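Local coordinates for protein imine reductase (Bacillus cereus, PDB 4D3D) that probably catalyses the NADPH-dependent, S-selective reduction of cyclic imines such as 2-methylpyrroline, at residues 34-39 with 168-173; 137-142 with 147-152. All coordinates share one frame; numbering follows the deposited sequence.

In the fold
Both contacts lie in the N-terminal Rossmann-type domain, with their centres about 9 Å apart, and contact 2 is nested inside the chain loop that contact 1 closes. Contact 1 is buried and carried by apolar side chains, with no hydrogen bond across: helix 31-42 packs on the end of helix 157-170, where the chain passes into strand 171-175. Contact 2 is partly buried and mixes one backbone hydrogen bond, a water and an amide over a ring, where strand 131-137 parts from strand 149-155. The two meet through the sheet, since strands 149-155 and 171-175 are neighbours: Ser172 OG lies 2.7 Å from Ser147 O, and Ser172 N lies 2.8 Å from Ser149 O, both probable hydrogen bonds.

Contact 1. Residues 34-39 with 168-173; sequences QAMADV and EVLTSS
In the Rossmann-type dinucleotide-binding domain, Met36 and Val39 of the first helix, 31-42, pack against Val169 and Leu170 where helix 157-170 gives way to strand 171-175. No hydrogen bond crosses between 34-39 and 168-173; the join is made mainly by apolar side chains, with two backbone carbonyl oxygens taking part. Leu170 supplies the largest share, its two methyls lying side by side against one flank of the Met36 side chain. Leu170 CD1 lies 3.9 Å from Met36 CG and continues along the thioether, 4.0 Å from Met36 SD, while Leu170 CD2 rests on Met36 CB and over the helix backbone, 3.9 Å from Met36 O. The extended methionine chain lies nearly perpendicular to the leucine and runs past its end rather than along it. Leu170 reaches the helix because CG stands opposite its own carbonyl carbon (chi1 -57°) and CD1 continues the chain fully extended, which carries both methyls across although CB is not aimed at the helix. Ile144 covers Met36 and Val39 as well, and Phe40, one residue further along helix 31-42, touches both Val169 and Leu170. Met36 also touches what appears to be a Rossmann-type GxGxxG turn, consistent with a helix that follows a nucleotide-binding loop. Beyond the interface, Ser173 OG donates to the anti lone pair of Glu168 OE2, an oxygen that also forms a salt bridge with Arg164. Val39 and Val169 run antiparallel alongside one another, and Val39 CG1 touches both Val169 CG1 at 3.8 Å and the Val169 carbonyl oxygen.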
ATOM      1  N   GLN B  34      -2.361  24.410 -21.766  1.00 28.69           N
ATOM      2  CA  GLN B  34      -2.891  25.755 -21.499  1.00 29.32           C
ATOM      3  C   GLN B  34      -2.384  26.349 -20.189  1.00 28.03           C
ATOM      4  O   GLN B  34      -2.040  27.559 -20.152  1.00 28.83           O
ATOM      5  CB  GLN B  34      -4.435  25.752 -21.559  1.00 34.04           C
ATOM      6  CG  GLN B  34      -5.002  25.493 -22.950  1.00 38.05           C
ATOM      7  CD  GLN B  34      -6.527  25.499 -22.960  1.00 48.19           C
ATOM      8  OE1 GLN B  34      -7.175  25.887 -21.977  1.00 50.27           O
ATOM      9  NE2 GLN B  34      -7.108  25.040 -24.068  1.00 50.03           N
ATOM     10  N   ALA B  35      -2.298  25.554 -19.129  1.00 25.00           N
ATOM     11  CA  ALA B  35      -1.838  26.077 -17.861  1.00 28.99           C
ATOM     12  C   ALA B  35      -0.383  26.456 -17.932  1.00 26.47           C
ATOM     13  O   ALA B  35       0.080  27.412 -17.299  1.00 29.18           O
ATOM     14  CB  ALA B  35      -2.033  25.056 -16.738  1.00 28.84           C
ATOM     15  N   MET B  36       0.389  25.663 -18.664  1.00 25.72           N
ATOM     16  CA  MET B  36       1.802  25.997 -18.818  1.00 22.84           C
ATOM     17  C   MET B  36       2.047  27.226 -19.658  1.00 24.01           C
ATOM     18  O   MET B  36       2.856  28.113 -19.301  1.00 25.16           O
ATOM     19  CB  MET B  36       2.513  24.773 -19.462  1.00 24.28           C
ATOM     20  CG  MET B  36       2.601  23.573 -18.525  1.00 25.00           C
ATOM     21  SD  MET B  36       3.308  22.126 -19.322  1.00 27.17           S
ATOM     22  CE  MET B  36       3.532  21.168 -17.847  1.00 33.41           C
ATOM     23  N   ALA B  37       1.386  27.324 -20.814  1.00 24.33           N
ATOM     24  CA  ALA B  37       1.499  28.530 -21.611  1.00 24.59           C
ATOM     25  C   ALA B  37       1.103  29.788 -20.800  1.00 26.86           C
ATOM     26  O   ALA B  37       1.685  30.857 -20.916  1.00 27.05           O
ATOM     27  CB  ALA B  37       0.644  28.391 -22.883  1.00 26.98           C
ATOM     28  N   ASP B  38       0.064  29.650 -20.013  1.00 32.63           N
ATOM     29  CA  ASP B  38      -0.449  30.766 -19.192  1.00 32.40           C
ATOM     30  C   ASP B  38       0.616  31.263 -18.196  1.00 30.30           C
ATOM     31  O   ASP B  38       0.881  32.486 -18.058  1.00 29.41           O
ATOM     32  CB  ASP B  38      -1.707  30.239 -18.490  1.00 35.17           C
ATOM     33  CG  ASP B  38      -2.680  31.294 -18.173  1.00 47.72           C
ATOM     34  OD1 ASP B  38      -3.286  31.857 -19.116  1.00 53.82           O
ATOM     35  OD2 ASP B  38      -2.849  31.546 -16.972  1.00 59.44           O
ATOM     36  N   VAL B  39       1.264  30.319 -17.522  1.00 29.29           N
ATOM     37  CA  VAL B  39       2.318  30.668 -16.570  1.00 31.29           C
ATOM     38  C   VAL B  39       3.525  31.226 -17.236  1.00 32.43           C
ATOM     39  O   VAL B  39       4.092  32.195 -16.749  1.00 27.62           O
ATOM     40  CB  VAL B  39       2.734  29.472 -15.721  1.00 33.41           C
ATOM     41  CG1 VAL B  39       4.018  29.742 -14.930  1.00 36.46           C
ATOM     42  CG2 VAL B  39       1.604  29.176 -14.786  1.00 35.28           C
ATOM     43  N   GLU B 168      11.791  25.270 -14.692  1.00 26.36           N
ATOM     44  CA  GLU B 168      11.463  25.603 -13.274  1.00 27.23           C
ATOM     45  C   GLU B 168      10.541  26.810 -13.080  1.00 29.58           C
ATOM     46  O   GLU B 168      10.040  27.055 -11.978  1.00 32.06           O
ATOM     47  CB  GLU B 168      12.770  25.709 -12.463  1.00 29.28           C
ATOM     48  CG  GLU B 168      13.367  24.352 -12.192  1.00 27.15           C
ATOM     49  CD  GLU B 168      14.685  24.355 -11.456  1.00 32.66           C
ATOM     50  OE1 GLU B 168      15.220  25.416 -11.117  1.00 32.63           O
ATOM     51  OE2 GLU B 168      15.225  23.277 -11.237  1.00 28.03           O
ATOM     52  N   VAL B 169      10.224  27.523 -14.162  1.00 26.84           N
ATOM     53  CA  VAL B 169       9.101  28.447 -14.122  1.00 28.58           C
ATOM     54  C   VAL B 169       7.766  27.695 -13.921  1.00 26.89           C
ATOM     55  O   VAL B 169       6.832  28.187 -13.279  1.00 29.11           O
ATOM     56  CB  VAL B 169       9.046  29.250 -15.438  1.00 28.64           C
ATOM     57  CG1 VAL B 169       7.793  30.097 -15.512  1.00 31.00           C
ATOM     58  CG2 VAL B 169      10.325  30.041 -15.609  1.00 32.34           C
ATOM     59  N   LEU B 170       7.684  26.461 -14.428  1.00 26.36           N
ATOM     60  CA  LEU B 170       6.465  25.667 -14.318  1.00 26.20           C
ATOM     61  C   LEU B 170       6.281  24.967 -12.951  1.00 28.85           C
ATOM     62  O   LEU B 170       5.173  24.962 -12.393  1.00 31.77           O
ATOM     63  CB  LEU B 170       6.427  24.598 -15.436  1.00 26.72           C
ATOM     64  CG  LEU B 170       6.524  25.170 -16.848  1.00 25.30           C
ATOM     65  CD1 LEU B 170       6.453  24.010 -17.816  1.00 26.52           C
ATOM     66  CD2 LEU B 170       5.433  26.222 -17.144  1.00 23.55           C
ATOM     67  N   THR B 171       7.324  24.304 -12.490  1.00 27.23           N
ATOM     68  CA  THR B 171       7.352  23.541 -11.238  1.00 25.28           C
ATOM     69  C   THR B 171       8.804  23.397 -10.770  1.00 25.68           C
ATOM     70  O   THR B 171       9.742  23.672 -11.540  1.00 28.08           O
ATOM     71  CB  THR B 171       6.792  22.069 -11.371  1.00 26.57           C
ATOM     72  OG1 THR B 171       7.747  21.243 -12.062  1.00 27.09           O
ATOM     73  CG2 THR B 171       5.499  21.958 -12.073  1.00 28.66           C
ATOM     74  N   SER B 172       9.023  22.925  -9.526  1.00 23.93           N
ATOM     75  CA  SER B 172      10.332  22.448  -9.111  1.00 24.40           C
ATOM     76  C   SER B 172      10.698  21.176  -9.890  1.00 22.66           C
ATOM     77  O   SER B 172       9.825  20.520 -10.420  1.00 26.19           O
ATOM     78  CB  SER B 172      10.388  22.203  -7.604  1.00 27.90           C
ATOM     79  OG  SER B 172      10.220  23.469  -6.986  1.00 28.77           O
ATOM     80  N   SER B 173      11.973  20.910 -10.023  1.00 23.99           N
ATOM     81  CA  SER B 173      12.436  19.791 -10.831  1.00 24.62           C
ATOM     82  C   SER B 173      13.040  18.700  -9.967  1.00 25.35           C
ATOM     83  O   SER B 173      13.601  18.946  -8.888  1.00 26.05           O
ATOM     84  CB  SER B 173      13.454  20.271 -11.838  1.00 25.26           C
ATOM     85  OG  SER B 173      14.635  20.712 -11.193  1.00 28.09           O
TER

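Contact 2. Residues 137-142 with 147-152; sequences VQVPPS and SESYTY
Gln138 and Tyr150 share the one direct hydrogen bond between 137-142 and 147-152: Gln138 N donates to Tyr150 O over 3.2 Å. A water adds a second polar link, accepting from Tyr150 N at 3.0 Å and giving a weak bond to Gln138 OE1. The same glutamine makes the amide-on-ring contact. Its NE2 stands over the centre of the Tyr152 ring, 3.1 Å above the plane; the amide plane is inclined 34° to the ring, and NE2 comes closest, with Gln138 CD further out toward Tyr152 CE2 and CZ. The side chain is extended beyond CG (chi2 168°), which lays CB, CG and CD along the Tyr150 carbonyl oxygen and carries NE2 on to Tyr152. Van der Waals contacts lie to either side of Gln138 in sequence. Val139 presents both methyls to Ser149, Val139 CG1 approaching Ser149 OG at 3.4 Å, while the serine hydroxyl is bonded to Gly143 O, within the intervening loop. Val137 CG2 touches Thr151 CG2 at 3.9 Å and lies about as close to Thr151 OG1, whose hydrogen-bond partner is the Thr171 hydroxyl on the next strand. Helix 182-210 packs on Tyr152 through Ala183 and Tyr187. Val137 and Thr151, their CA atoms 4.3 Å apart, form an antiparallel non-hydrogen-bonded pair, the last before the strands part into the connecting loop. This is the antiparallel junction of strands 131-137 and 149-155, which extends the parallel Rossmann sheet of the NADP-binding domain.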
ATOM      1  N   VAL B 137       5.042  14.884 -14.892  1.00 21.55           N
ATOM      2  CA  VAL B 137       4.444  15.936 -14.051  1.00 23.17           C
ATOM      3  C   VAL B 137       3.600  15.270 -12.958  1.00 26.01           C
ATOM      4  O   VAL B 137       2.741  14.472 -13.259  1.00 28.35           O
ATOM      5  CB  VAL B 137       3.604  16.910 -14.890  1.00 28.55           C
ATOM      6  CG1 VAL B 137       3.006  18.021 -14.012  1.00 29.57           C
ATOM      7  CG2 VAL B 137       4.453  17.531 -16.018  1.00 26.64           C
ATOM      8  N   GLN B 138       3.879  15.659 -11.725  1.00 29.21           N
ATOM      9  CA  GLN B 138       3.267  15.007 -10.547  1.00 32.23           C
ATOM     10  C   GLN B 138       2.028  15.718 -10.051  1.00 32.36           C
ATOM     11  O   GLN B 138       1.445  15.244  -9.088  1.00 35.99           O
ATOM     12  CB  GLN B 138       4.299  14.937  -9.427  1.00 31.41           C
ATOM     13  CG  GLN B 138       5.540  14.137  -9.754  1.00 33.87           C
ATOM     14  CD  GLN B 138       6.601  14.376  -8.709  1.00 39.97           C
ATOM     15  OE1 GLN B 138       6.257  14.636  -7.568  1.00 41.91           O
ATOM     16  NE2 GLN B 138       7.891  14.334  -9.084  1.00 38.97           N
ATOM     17  N   VAL B 139       1.603  16.811 -10.692  1.00 32.47           N
ATOM     18  CA  VAL B 139       0.471  17.658 -10.242  1.00 31.19           C
ATOM     19  C   VAL B 139      -0.554  17.886 -11.375  1.00 34.23           C
ATOM     20  O   VAL B 139      -0.263  17.681 -12.582  1.00 35.63           O
ATOM     21  CB  VAL B 139       0.946  19.023  -9.701  1.00 31.14           C
ATOM     22  CG1 VAL B 139       1.864  18.888  -8.444  1.00 29.96           C
ATOM     23  CG2 VAL B 139       1.660  19.849 -10.799  1.00 30.99           C
ATOM     24  N   PRO B 140      -1.792  18.301 -11.020  1.00 31.74           N
ATOM     25  CA  PRO B 140      -2.744  18.603 -12.060  1.00 29.49           C
ATOM     26  C   PRO B 140      -2.434  20.010 -12.599  1.00 26.45           C
ATOM     27  O   PRO B 140      -1.576  20.695 -12.007  1.00 31.11           O
ATOM     28  CB  PRO B 140      -4.093  18.591 -11.333  1.00 31.26           C
ATOM     29  CG  PRO B 140      -3.763  18.864  -9.901  1.00 30.26           C
ATOM     30  CD  PRO B 140      -2.364  18.374  -9.655  1.00 32.36           C
ATOM     31  N   PRO B 141      -3.142  20.451 -13.653  1.00 31.67           N
ATOM     32  CA  PRO B 141      -2.885  21.785 -14.200  1.00 32.56           C
ATOM     33  C   PRO B 141      -2.886  22.921 -13.180  1.00 35.69           C
ATOM     34  O   PRO B 141      -2.076  23.834 -13.302  1.00 36.05           O
ATOM     35  CB  PRO B 141      -3.971  21.925 -15.266  1.00 35.66           C
ATOM     36  CG  PRO B 141      -4.118  20.543 -15.810  1.00 35.24           C
ATOM     37  CD  PRO B 141      -4.021  19.662 -14.557  1.00 34.23           C
ATOM     38  N   SER B 142      -3.728  22.835 -12.142  1.00 36.59           N
ATOM     39  CA  SER B 142      -3.761  23.844 -11.062  1.00 36.97           C
ATOM     40  C   SER B 142      -2.461  23.972 -10.265  1.00 38.08           C
ATOM     41  O   SER B 142      -2.208  25.011  -9.677  1.00 35.05           O
ATOM     42  CB  SER B 142      -4.904  23.526 -10.077  1.00 42.44           C
ATOM     43  OG  SER B 142      -4.695  22.284  -9.390  1.00 43.07           O
ATOM     44  N   SER B 147       5.932  26.360  -6.575  1.00 36.87           N
ATOM     45  CA  SER B 147       7.232  25.764  -6.309  1.00 41.40           C
ATOM     46  C   SER B 147       7.083  24.479  -5.500  1.00 38.85           C
ATOM     47  O   SER B 147       7.977  23.653  -5.547  1.00 40.02           O
ATOM     48  CB  SER B 147       8.143  26.757  -5.582  1.00 43.39           C
ATOM     49  OG  SER B 147       7.477  27.122  -4.371  1.00 43.33           O
ATOM     50  N   GLU B 148       5.972  24.289  -4.783  1.00 39.30           N
ATOM     51  CA  GLU B 148       5.747  23.001  -4.030  1.00 40.86           C
ATOM     52  C   GLU B 148       5.467  21.861  -5.020  1.00 38.37           C
ATOM     53  O   GLU B 148       5.436  20.695  -4.627  1.00 35.16           O
ATOM     54  CB  GLU B 148       4.531  23.012  -3.056  1.00 44.38           C
ATOM     55  CG  GLU B 148       4.258  24.317  -2.334  1.00 51.98           C
ATOM     56  CD  GLU B 148       3.491  25.327  -3.196  1.00 57.52           C
ATOM     57  OE1 GLU B 148       2.257  25.184  -3.448  1.00 53.85           O
ATOM     58  OE2 GLU B 148       4.168  26.273  -3.657  1.00 55.99           O
ATOM     59  N   SER B 149       5.159  22.201  -6.285  1.00 36.29           N
ATOM     60  CA  SER B 149       4.886  21.166  -7.291  1.00 30.47           C
ATOM     61  C   SER B 149       6.223  20.642  -7.847  1.00 25.81           C
ATOM     62  O   SER B 149       7.158  21.411  -8.022  1.00 28.93           O
ATOM     63  CB  SER B 149       4.057  21.727  -8.449  1.00 34.45           C
ATOM     64  OG  SER B 149       2.756  22.180  -8.065  1.00 35.41           O
ATOM     65  N   TYR B 150       6.285  19.359  -8.122  1.00 29.90           N
ATOM     66  CA  TYR B 150       7.492  18.747  -8.708  1.00 27.33           C
ATOM     67  C   TYR B 150       7.163  18.018 -10.013  1.00 26.24           C
ATOM     68  O   TYR B 150       6.079  17.437 -10.188  1.00 26.07           O
ATOM     69  CB  TYR B 150       8.182  17.784  -7.713  1.00 29.82           C
ATOM     70  CG  TYR B 150       9.045  18.508  -6.704  1.00 31.57           C
ATOM     71  CD1 TYR B 150       8.461  19.112  -5.591  1.00 34.09           C
ATOM     72  CD2 TYR B 150      10.436  18.619  -6.887  1.00 33.87           C
ATOM     73  CE1 TYR B 150       9.231  19.817  -4.680  1.00 37.22           C
ATOM     74  CE2 TYR B 150      11.226  19.316  -5.969  1.00 38.01           C
ATOM     75  CZ  TYR B 150      10.604  19.899  -4.870  1.00 37.70           C
ATOM     76  OH  TYR B 150      11.351  20.600  -3.973  1.00 38.39           O
ATOM     77  N   THR B 151       8.119  18.036 -10.924  1.00 24.47           N
ATOM     78  CA  THR B 151       8.105  17.179 -12.138  1.00 23.37           C
ATOM     79  C   THR B 151       9.394  16.369 -12.203  1.00 22.41           C
ATOM     80  O   THR B 151      10.524  16.882 -11.939  1.00 19.11           O
ATOM     81  CB  THR B 151       8.029  18.100 -13.348  1.00 24.45           C
ATOM     82  OG1 THR B 151       6.794  18.847 -13.297  1.00 24.12           O
ATOM     83  CG2 THR B 151       8.121  17.350 -14.663  1.00 22.47           C
ATOM     84  N   TYR B 152       9.298  15.072 -12.460  1.00 21.95           N
ATOM     85  CA  TYR B 152      10.478  14.238 -12.684  1.00 21.60           C
ATOM     86  C   TYR B 152      11.041  14.510 -14.075  1.00 20.56           C
ATOM     87  O   TYR B 152      10.288  14.575 -15.012  1.00 21.66           O
ATOM     88  CB  TYR B 152      10.104  12.751 -12.687  1.00 24.99           C
ATOM     89  CG  TYR B 152       9.565  12.191 -11.385  1.00 24.87           C
ATOM     90  CD1 TYR B 152      10.341  12.209 -10.259  1.00 28.81           C
ATOM     91  CD2 TYR B 152       8.322  11.620 -11.307  1.00 24.23           C
ATOM     92  CE1 TYR B 152       9.876  11.692  -9.055  1.00 31.96           C
ATOM     93  CE2 TYR B 152       7.852  11.098 -10.088  1.00 28.34           C
ATOM     94  CZ  TYR B 152       8.630  11.194  -8.965  1.00 29.18           C
ATOM     95  OH  TYR B 152       8.241  10.679  -7.699  1.00 30.48           O
TER
HETATM   96  O   HOH W   1       4.538  17.368  -6.756  1.00 34.37           O